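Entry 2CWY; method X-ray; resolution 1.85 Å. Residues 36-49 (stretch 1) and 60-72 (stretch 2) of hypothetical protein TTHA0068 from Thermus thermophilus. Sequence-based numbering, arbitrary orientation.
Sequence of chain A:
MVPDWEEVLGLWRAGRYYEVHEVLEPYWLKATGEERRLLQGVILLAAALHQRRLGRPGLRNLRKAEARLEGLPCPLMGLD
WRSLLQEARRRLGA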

ATOM      1  N   ARG A  36     -10.020   1.215   6.432  1.00 11.38           N
ATOM      2  CA  ARG A  36      -9.518   2.495   5.942  1.00 10.15           C
ATOM      3  C   ARG A  36      -8.015   2.575   6.215  1.00 10.39           C
ATOM      4  O   ARG A  36      -7.244   3.045   5.378  1.00  9.14           O
ATOM      5  CB  ARG A  36     -10.261   3.678   6.606  1.00 10.11           C
ATOM      6  CG  ARG A  36     -10.147   5.013   5.843  1.00 12.44           C
ATOM      7  CD  ARG A  36     -10.768   6.198   6.618  1.00 14.85           C
ATOM      8  NE  ARG A  36     -10.619   7.475   5.913  1.00 17.00           N
ATOM      9  CZ  ARG A  36     -11.468   7.945   5.002  1.00 18.48           C
ATOM     10  NH1 ARG A  36     -12.552   7.255   4.674  1.00 19.23           N
ATOM     11  NH2 ARG A  36     -11.229   9.107   4.402  1.00 19.28           N
ATOM     12  N   ARG A  37      -7.585   2.081   7.372  1.00  9.40           N
ATOM     13  CA  ARG A  37      -6.166   2.116   7.697  1.00 10.53           C
ATOM     14  C   ARG A  37      -5.381   1.241   6.718  1.00 10.05           C
ATOM     15  O   ARG A  37      -4.330   1.640   6.204  1.00  9.84           O
ATOM     16  CB  ARG A  37      -5.947   1.642   9.142  1.00 11.41           C
ATOM     17  CG  ARG A  37      -6.241   2.725  10.183  1.00 14.56           C
ATOM     18  CD  ARG A  37      -6.278   2.131  11.580  1.00 17.86           C
ATOM     19  NE  ARG A  37      -5.052   1.402  11.884  1.00 21.83           N
ATOM     20  CZ  ARG A  37      -4.974   0.440  12.795  1.00 24.21           C
ATOM     21  NH1 ARG A  37      -6.056   0.099  13.488  1.00 24.99           N
ATOM     22  NH2 ARG A  37      -3.825  -0.190  13.000  1.00 25.70           N
ATOM     23  N   LEU A  38      -5.901   0.047   6.454  1.00  9.01           N
ATOM     24  CA  LEU A  38      -5.243  -0.851   5.533  1.00  8.76           C
ATOM     25  C   LEU A  38      -5.099  -0.210   4.155  1.00  8.55           C
ATOM     26  O   LEU A  38      -4.022  -0.235   3.568  1.00  9.05           O
ATOM     27  CB  LEU A  38      -6.028  -2.147   5.404  1.00  9.52           C
ATOM     28  CG  LEU A  38      -5.507  -3.036   4.274  1.00 10.58           C
ATOM     29  CD1 LEU A  38      -4.168  -3.651   4.677  1.00 11.25           C
ATOM     30  CD2 LEU A  38      -6.508  -4.093   3.973  1.00 12.40           C
ATOM     31  N   LEU A  39      -6.185   0.360   3.635  1.00  8.53           N
ATOM     32  CA  LEU A  39      -6.138   0.984   2.307  1.00  9.08           C
ATOM     33  C   LEU A  39      -5.123   2.125   2.243  1.00  9.73           C
ATOM     34  O   LEU A  39      -4.337   2.217   1.292  1.00  9.18           O
ATOM     35  CB  LEU A  39      -7.543   1.460   1.904  1.00  8.88           C
ATOM     36  CG  LEU A  39      -8.507   0.294   1.619  1.00  9.18           C
ATOM     37  CD1 LEU A  39      -9.946   0.759   1.734  1.00  9.50           C
ATOM     38  CD2 LEU A  39      -8.228  -0.276   0.225  1.00  8.62           C
ATOM     39  N   GLN A  40      -5.108   2.980   3.259  1.00 10.20           N
ATOM     40  CA  GLN A  40      -4.153   4.073   3.252  1.00 10.32           C
ATOM     41  C   GLN A  40      -2.717   3.562   3.382  1.00  9.29           C
ATOM     42  O   GLN A  40      -1.808   4.143   2.816  1.00  8.01           O
ATOM     43  CB  GLN A  40      -4.451   5.066   4.366  1.00 10.57           C
ATOM     44  CG  GLN A  40      -3.779   6.409   4.109  1.00 14.75           C
ATOM     45  CD  GLN A  40      -4.319   7.495   4.999  1.00 16.84           C
ATOM     46  OE1 GLN A  40      -4.402   7.325   6.214  1.00 16.70           O
ATOM     47  NE2 GLN A  40      -4.690   8.621   4.403  1.00 15.60           N
ATOM     48  N   GLY A  41      -2.524   2.475   4.125  1.00  9.56           N
ATOM     49  CA  GLY A  41      -1.196   1.907   4.288  1.00  9.36           C
ATOM     50  C   GLY A  41      -0.662   1.390   2.960  1.00  9.81           C
ATOM     51  O   GLY A  41       0.488   1.643   2.603  1.00  8.70           O
ATOM     52  N   VAL A  42      -1.493   0.662   2.222  1.00  8.36           N
ATOM     53  CA  VAL A  42      -1.090   0.132   0.916  1.00  8.31           C
ATOM     54  C   VAL A  42      -0.825   1.308  -0.045  1.00  8.15           C
ATOM     55  O   VAL A  42       0.128   1.288  -0.829  1.00  6.10           O
ATOM     56  CB  VAL A  42      -2.192  -0.781   0.320  1.00  8.29           C
ATOM     57  CG1 VAL A  42      -1.808  -1.223  -1.103  1.00  7.66           C
ATOM     58  CG2 VAL A  42      -2.393  -1.991   1.208  1.00  8.39           C
ATOM     59  N   ILE A  43      -1.679   2.328   0.022  1.00  7.95           N
ATOM     60  CA  ILE A  43      -1.511   3.508  -0.810  1.00  7.45           C
ATOM     61  C   ILE A  43      -0.151   4.166  -0.522  1.00  8.06           C
ATOM     62  O   ILE A  43       0.561   4.563  -1.448  1.00  5.56           O
ATOM     63  CB  ILE A  43      -2.652   4.533  -0.550  1.00  8.25           C
ATOM     64  CG1 ILE A  43      -3.917   4.113  -1.311  1.00  3.41           C
ATOM     65  CG2 ILE A  43      -2.203   5.939  -0.947  1.00  8.42           C
ATOM     66  CD1 ILE A  43      -5.136   4.930  -0.939  1.00  6.19           C
ATOM     67  N   LEU A  44       0.208   4.268   0.756  1.00  6.07           N
ATOM     68  CA  LEU A  44       1.474   4.903   1.145  1.00  6.29           C
ATOM     69  C   LEU A  44       2.699   4.072   0.751  1.00  6.36           C
ATOM     70  O   LEU A  44       3.764   4.625   0.487  1.00  7.15           O
ATOM     71  CB  LEU A  44       1.469   5.189   2.658  1.00  7.09           C
ATOM     72  CG  LEU A  44       0.497   6.300   3.101  1.00  9.28           C
ATOM     73  CD1 LEU A  44       0.233   6.225   4.618  1.00  8.45           C
ATOM     74  CD2 LEU A  44       1.100   7.649   2.727  1.00 10.90           C
ATOM     75  N   LEU A  45       2.557   2.748   0.724  1.00  4.58           N
ATOM     76  CA  LEU A  45       3.666   1.893   0.300  1.00  5.26           C
ATOM     77  C   LEU A  45       3.855   2.109  -1.204  1.00  7.39           C
ATOM     78  O   LEU A  45       4.987   2.247  -1.690  1.00  6.58           O
ATOM     79  CB  LEU A  45       3.353   0.419   0.565  1.00  5.14           C
ATOM     80  CG  LEU A  45       3.186   0.021   2.034  1.00  6.29           C
ATOM     81  CD1 LEU A  45       2.952  -1.483   2.120  1.00  8.31           C
ATOM     82  CD2 LEU A  45       4.427   0.404   2.815  1.00  7.72           C
ATOM     83  N   ALA A  46       2.748   2.130  -1.945  1.00  6.64           N
ATOM     84  CA  ALA A  46       2.835   2.359  -3.387  1.00  7.66           C
ATOM     85  C   ALA A  46       3.475   3.735  -3.627  1.00  8.87           C
ATOM     86  O   ALA A  46       4.370   3.885  -4.469  1.00  8.44           O
ATOM     87  CB  ALA A  46       1.430   2.297  -4.028  1.00  7.88           C
ATOM     88  N   ALA A  47       3.021   4.730  -2.871  1.00  7.54           N
ATOM     89  CA  ALA A  47       3.539   6.093  -3.003  1.00  8.02           C
ATOM     90  C   ALA A  47       5.040   6.160  -2.728  1.00  8.01           C
ATOM     91  O   ALA A  47       5.765   6.907  -3.389  1.00  9.68           O
ATOM     92  CB  ALA A  47       2.771   7.037  -2.050  1.00  9.46           C
ATOM     93  N   ALA A  48       5.502   5.383  -1.753  1.00  7.79           N
ATOM     94  CA  ALA A  48       6.921   5.356  -1.406  1.00  8.27           C
ATOM     95  C   ALA A  48       7.745   4.856  -2.588  1.00  9.08           C
ATOM     96  O   ALA A  48       8.762   5.447  -2.944  1.00  6.92           O
ATOM     97  CB  ALA A  48       7.152   4.446  -0.205  1.00  8.98           C
ATOM     98  N   LEU A  49       7.302   3.762  -3.202  1.00  8.10           N
ATOM     99  CA  LEU A  49       8.038   3.216  -4.329  1.00  8.08           C
ATOM    100  C   LEU A  49       8.009   4.136  -5.543  1.00  8.80           C
ATOM    101  O   LEU A  49       8.997   4.216  -6.286  1.00  7.34           O
ATOM    102  CB  LEU A  49       7.501   1.827  -4.684  1.00  9.53           C
ATOM    103  CG  LEU A  49       7.671   0.835  -3.533  1.00 12.28           C
ATOM    104  CD1 LEU A  49       7.127  -0.521  -3.959  1.00 14.53           C
ATOM    105  CD2 LEU A  49       9.138   0.721  -3.147  1.00 14.52           C
ATOM    106  N   ARG A  60       9.641   8.454   4.349  1.00 11.05           N
ATOM    107  CA  ARG A  60       8.589   9.168   5.075  1.00 13.96           C
ATOM    108  C   ARG A  60       7.258   8.442   4.826  1.00 13.69           C
ATOM    109  O   ARG A  60       6.479   8.200   5.757  1.00 12.19           O
ATOM    110  CB  ARG A  60       8.516  10.630   4.613  1.00 17.34           C
ATOM    111  CG  ARG A  60       7.536  11.484   5.413  1.00 24.54           C
ATOM    112  CD  ARG A  60       7.645  12.969   5.046  1.00 29.55           C
ATOM    113  NE  ARG A  60       6.854  13.810   5.946  1.00 32.88           N
ATOM    114  CZ  ARG A  60       6.774  15.136   5.857  1.00 34.86           C
ATOM    115  NH1 ARG A  60       7.438  15.783   4.903  1.00 36.60           N
ATOM    116  NH2 ARG A  60       6.028  15.820   6.721  1.00 35.21           N
ATOM    117  N   ASN A  61       7.011   8.088   3.568  1.00 10.24           N
ATOM    118  CA  ASN A  61       5.808   7.352   3.203  1.00 11.14           C
ATOM    119  C   ASN A  61       5.806   5.959   3.853  1.00 10.28           C
ATOM    120  O   ASN A  61       4.780   5.522   4.370  1.00  9.35           O
ATOM    121  CB  ASN A  61       5.701   7.245   1.673  1.00 11.88           C
ATOM    122  CG  ASN A  61       5.143   8.515   1.032  1.00 15.74           C
ATOM    123  OD1 ASN A  61       5.223   8.703  -0.188  1.00 17.57           O
ATOM    124  ND2 ASN A  61       4.569   9.382   1.849  1.00 15.82           N
ATOM    125  N   LEU A  62       6.947   5.265   3.852  1.00  9.64           N
ATOM    126  CA  LEU A  62       7.007   3.941   4.484  1.00 10.23           C
ATOM    127  C   LEU A  62       6.662   4.058   5.971  1.00 10.44           C
ATOM    128  O   LEU A  62       5.901   3.243   6.501  1.00  9.28           O
ATOM    129  CB  LEU A  62       8.399   3.311   4.342  1.00  8.27           C
ATOM    130  CG  LEU A  62       8.594   2.006   5.119  1.00  9.53           C
ATOM    131  CD1 LEU A  62       7.604   0.964   4.638  1.00  9.03           C
ATOM    132  CD2 LEU A  62      10.018   1.511   4.952  1.00 11.43           C
ATOM    133  N   ARG A  63       7.215   5.077   6.637  1.00  9.06           N
ATOM    134  CA  ARG A  63       6.953   5.303   8.060  1.00 10.84           C
ATOM    135  C   ARG A  63       5.458   5.531   8.313  1.00 11.38           C
ATOM    136  O   ARG A  63       4.879   4.970   9.255  1.00 12.23           O
ATOM    137  CB  ARG A  63       7.748   6.518   8.581  1.00 14.43           C
ATOM    138  CG  ARG A  63       7.184   7.110   9.881  1.00 18.49           C
ATOM    139  CD  ARG A  63       8.103   8.155  10.524  1.00 20.87           C
ATOM    140  NE  ARG A  63       8.597   9.165   9.589  1.00 19.38           N
ATOM    141  CZ  ARG A  63       7.832  10.012   8.902  1.00 21.97           C
ATOM    142  NH1 ARG A  63       6.510   9.988   9.029  1.00 19.05           N
ATOM    143  NH2 ARG A  63       8.399  10.908   8.099  1.00 21.28           N
ATOM    144  N   LYS A  64       4.829   6.356   7.480  1.00  8.16           N
ATOM    145  CA  LYS A  64       3.396   6.620   7.643  1.00  9.32           C
ATOM    146  C   LYS A  64       2.592   5.345   7.392  1.00  8.54           C
ATOM    147  O   LYS A  64       1.602   5.073   8.081  1.00  9.67           O
ATOM    148  CB  LYS A  64       2.964   7.725   6.686  1.00  9.38           C
ATOM    149  CG  LYS A  64       3.600   9.065   7.034  1.00 15.13           C
ATOM    150  CD  LYS A  64       3.466  10.057   5.897  1.00 20.42           C
ATOM    151  CE  LYS A  64       2.036  10.450   5.659  1.00 23.58           C
ATOM    152  NZ  LYS A  64       1.962  11.476   4.566  1.00 27.71           N
ATOM    153  N   ALA A  65       3.009   4.566   6.398  1.00  8.87           N
ATOM    154  CA  ALA A  65       2.326   3.311   6.104  1.00  8.70           C
ATOM    155  C   ALA A  65       2.416   2.364   7.303  1.00  9.76           C
ATOM    156  O   ALA A  65       1.433   1.727   7.684  1.00  8.56           O
ATOM    157  CB  ALA A  65       2.941   2.648   4.879  1.00 11.02           C
ATOM    158  N   GLU A  66       3.604   2.259   7.893  1.00 11.13           N
ATOM    159  CA  GLU A  66       3.791   1.381   9.041  1.00 11.75           C
ATOM    160  C   GLU A  66       2.898   1.818  10.196  1.00 12.09           C
ATOM    161  O   GLU A  66       2.320   0.980  10.891  1.00 11.31           O
ATOM    162  CB  GLU A  66       5.265   1.368   9.456  1.00 15.15           C
ATOM    163  CG  GLU A  66       6.171   0.782   8.355  1.00 16.79           C
ATOM    164  CD  GLU A  66       7.657   0.843   8.672  1.00 20.40           C
ATOM    165  OE1 GLU A  66       8.130   1.898   9.148  1.00 20.90           O
ATOM    166  OE2 GLU A  66       8.352  -0.165   8.415  1.00 20.85           O
ATOM    167  N   ALA A  67       2.770   3.128  10.385  1.00 11.85           N
ATOM    168  CA  ALA A  67       1.935   3.662  11.454  1.00 14.47           C
ATOM    169  C   ALA A  67       0.478   3.234  11.273  1.00 14.93           C
ATOM    170  O   ALA A  67      -0.222   2.927  12.241  1.00 16.72           O
ATOM    171  CB  ALA A  67       2.035   5.182  11.477  1.00 16.56           C
ATOM    172  N   ARG A  68       0.023   3.206  10.029  1.00 12.58           N
ATOM    173  CA  ARG A  68      -1.350   2.819   9.739  1.00 12.36           C
ATOM    174  C   ARG A  68      -1.578   1.311   9.843  1.00 12.07           C
ATOM    175  O   ARG A  68      -2.643   0.864  10.288  1.00 13.32           O
ATOM    176  CB  ARG A  68      -1.732   3.253   8.320  1.00 13.99           C
ATOM    177  CG  ARG A  68      -1.490   4.718   7.979  1.00 18.40           C
ATOM    178  CD  ARG A  68      -2.620   5.623   8.416  1.00 23.53           C
ATOM    179  NE  ARG A  68      -2.395   6.997   7.962  1.00 24.06           N
ATOM    180  CZ  ARG A  68      -1.473   7.810   8.471  1.00 26.95           C
ATOM    181  NH1 ARG A  68      -0.689   7.391   9.457  1.00 27.87           N
ATOM    182  NH2 ARG A  68      -1.331   9.038   7.990  1.00 24.33           N
ATOM    183  N   LEU A  69      -0.591   0.527   9.414  1.00 11.27           N
ATOM    184  CA  LEU A  69      -0.719  -0.935   9.397  1.00 11.04           C
ATOM    185  C   LEU A  69      -0.468  -1.595  10.741  1.00 13.56           C
ATOM    186  O   LEU A  69      -0.910  -2.719  10.995  1.00 12.12           O
ATOM    187  CB  LEU A  69       0.233  -1.520   8.347  1.00 11.59           C
ATOM    188  CG  LEU A  69      -0.032  -1.022   6.918  1.00  9.48           C
ATOM    189  CD1 LEU A  69       1.145  -1.336   6.024  1.00 13.07           C
ATOM    190  CD2 LEU A  69      -1.323  -1.661   6.381  1.00  8.66           C
ATOM    191  N   GLU A  70       0.237  -0.881  11.604  1.00 17.15           N
ATOM    192  CA  GLU A  70       0.564  -1.393  12.923  1.00 20.42           C
ATOM    193  C   GLU A  70      -0.650  -1.845  13.715  1.00 18.73           C
ATOM    194  O   GLU A  70      -1.567  -1.064  13.949  1.00 18.96           O
ATOM    195  CB  GLU A  70       1.302  -0.326  13.729  1.00 24.18           C
ATOM    196  CG  GLU A  70       1.691  -0.791  15.125  1.00 29.67           C
ATOM    197  CD  GLU A  70       2.768  -1.862  15.102  1.00 33.66           C
ATOM    198  OE1 GLU A  70       2.599  -2.876  14.387  1.00 35.99           O
ATOM    199  OE2 GLU A  70       3.788  -1.688  15.805  1.00 37.52           O
ATOM    200  N   GLY A  71      -0.646  -3.114  14.121  1.00 17.10           N
ATOM    201  CA  GLY A  71      -1.735  -3.634  14.928  1.00 16.01           C
ATOM    202  C   GLY A  71      -2.932  -4.185  14.181  1.00 16.10           C
ATOM    203  O   GLY A  71      -3.878  -4.676  14.804  1.00 16.34           O
ATOM    204  N   LEU A  72      -2.920  -4.104  12.855  1.00 12.95           N
ATOM    205  CA  LEU A  72      -4.040  -4.629  12.085  1.00 12.87           C
ATOM    206  C   LEU A  72      -3.949  -6.145  11.993  1.00 12.55           C
ATOM    207  O   LEU A  72      -2.856  -6.722  12.064  1.00 12.47           O
ATOM    208  CB  LEU A  72      -4.036  -4.071  10.655  1.00 11.46           C
ATOM    209  CG  LEU A  72      -4.384  -2.603  10.406  1.00 10.36           C
ATOM    210  CD1 LEU A  72      -4.283  -2.327   8.905  1.00  9.89           C
ATOM    211  CD2 LEU A  72      -5.805  -2.293  10.921  1.00 11.10           C
TER

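The two helices, 36-49 and 60-69, pack nearly antiparallel. Their axes make an angle of 166° and approach to 8.0 Å, which is close for a helix pair. Two small residues lie at the centre of the contact. Gly41 and Ala65 face each other, with CA of Gly41 4.2 Å from CA of Ala65. The methyl of Ala65 points toward the partner helix, and CB of Ala65 lies 3.5 Å from the carbonyl O of Gly41.

Gly41 leaves a hollow on its helix. CA of Gly41 is 4.1 Å from CG of Leu69 and 4.3 Å from CB of Arg68. A CB placed on Gly41 would point toward the second helix and come 2.7 Å from CD2 of Leu69, a clash. The missing side chain is therefore part of the fit.

Two knobs fill holes across the interface, one from each helix. Leu44 sits among Asn61, Lys64, Ala65 and Arg68. CB of Leu44 is 3.7 Å from CB of Ala65. CD1 of Leu44 lies 3.7 Å from CB of Lys64 and 4.1 Å from CG of Arg68, so it packs on the aliphatic parts of two long polar side chains. In return, Arg68 sits among Arg37, Gln40, Gly41 and Leu44. Its chi1 and chi2 are both m. NE of Arg68 donates a hydrogen bond to OE1 of Gln40 at 2.7 Å, with the acceptor at the edge of the guanidinium, near its plane.

On the buried side, Leu45 has a CA-to-CB bond that points away from the second helix, but the end of the side chain comes nearer. CD2 of Leu45 reaches 3.4 Å from CB of Ala65 and 3.7 Å from CD1 of Leu62. Leu69 behaves alike: its CB points away, yet CD2 of Leu69 comes 3.9 Å from CD1 of Leu38. CD1 of Leu69 is a looser 4.3 Å from CD1 of Leu45.

Near the start of helix 60-69 within this stretch, Asn61 fills the space beside two alanines. CB of Asn61 is 3.7 Å from CB of Ala48, and OD1 of Asn61 is 3.5 Å from CB of Ala47. CB of Asn61 also lies 3.5 Å from the carbonyl O of Leu44. These are packing contacts.

At the other end, Arg37 reaches across to where the second helix stops. NE of Arg37 donates a hydrogen bond to the carbonyl O of Arg68 at 2.9 Å. NH2 of Arg37 adds a weak one to the same O of Arg68 at 3.1 Å. NH2 of Arg37 is also 2.6 Å from O of Glu70, but the angle is too poor for a hydrogen bond.

A type II turn from Leu69 to Leu72 carries the chain onward and brings Leu72 back to the first helix. CD2 of Leu72 covers one face of the Arg37 guanidinium, 3.4 Å from CZ of Arg37. CD1 of Leu72 packs 3.9 Å from CB of Leu38. Gly71 in the turn has phi 87°, where a CB would jam against the preceding carbonyl.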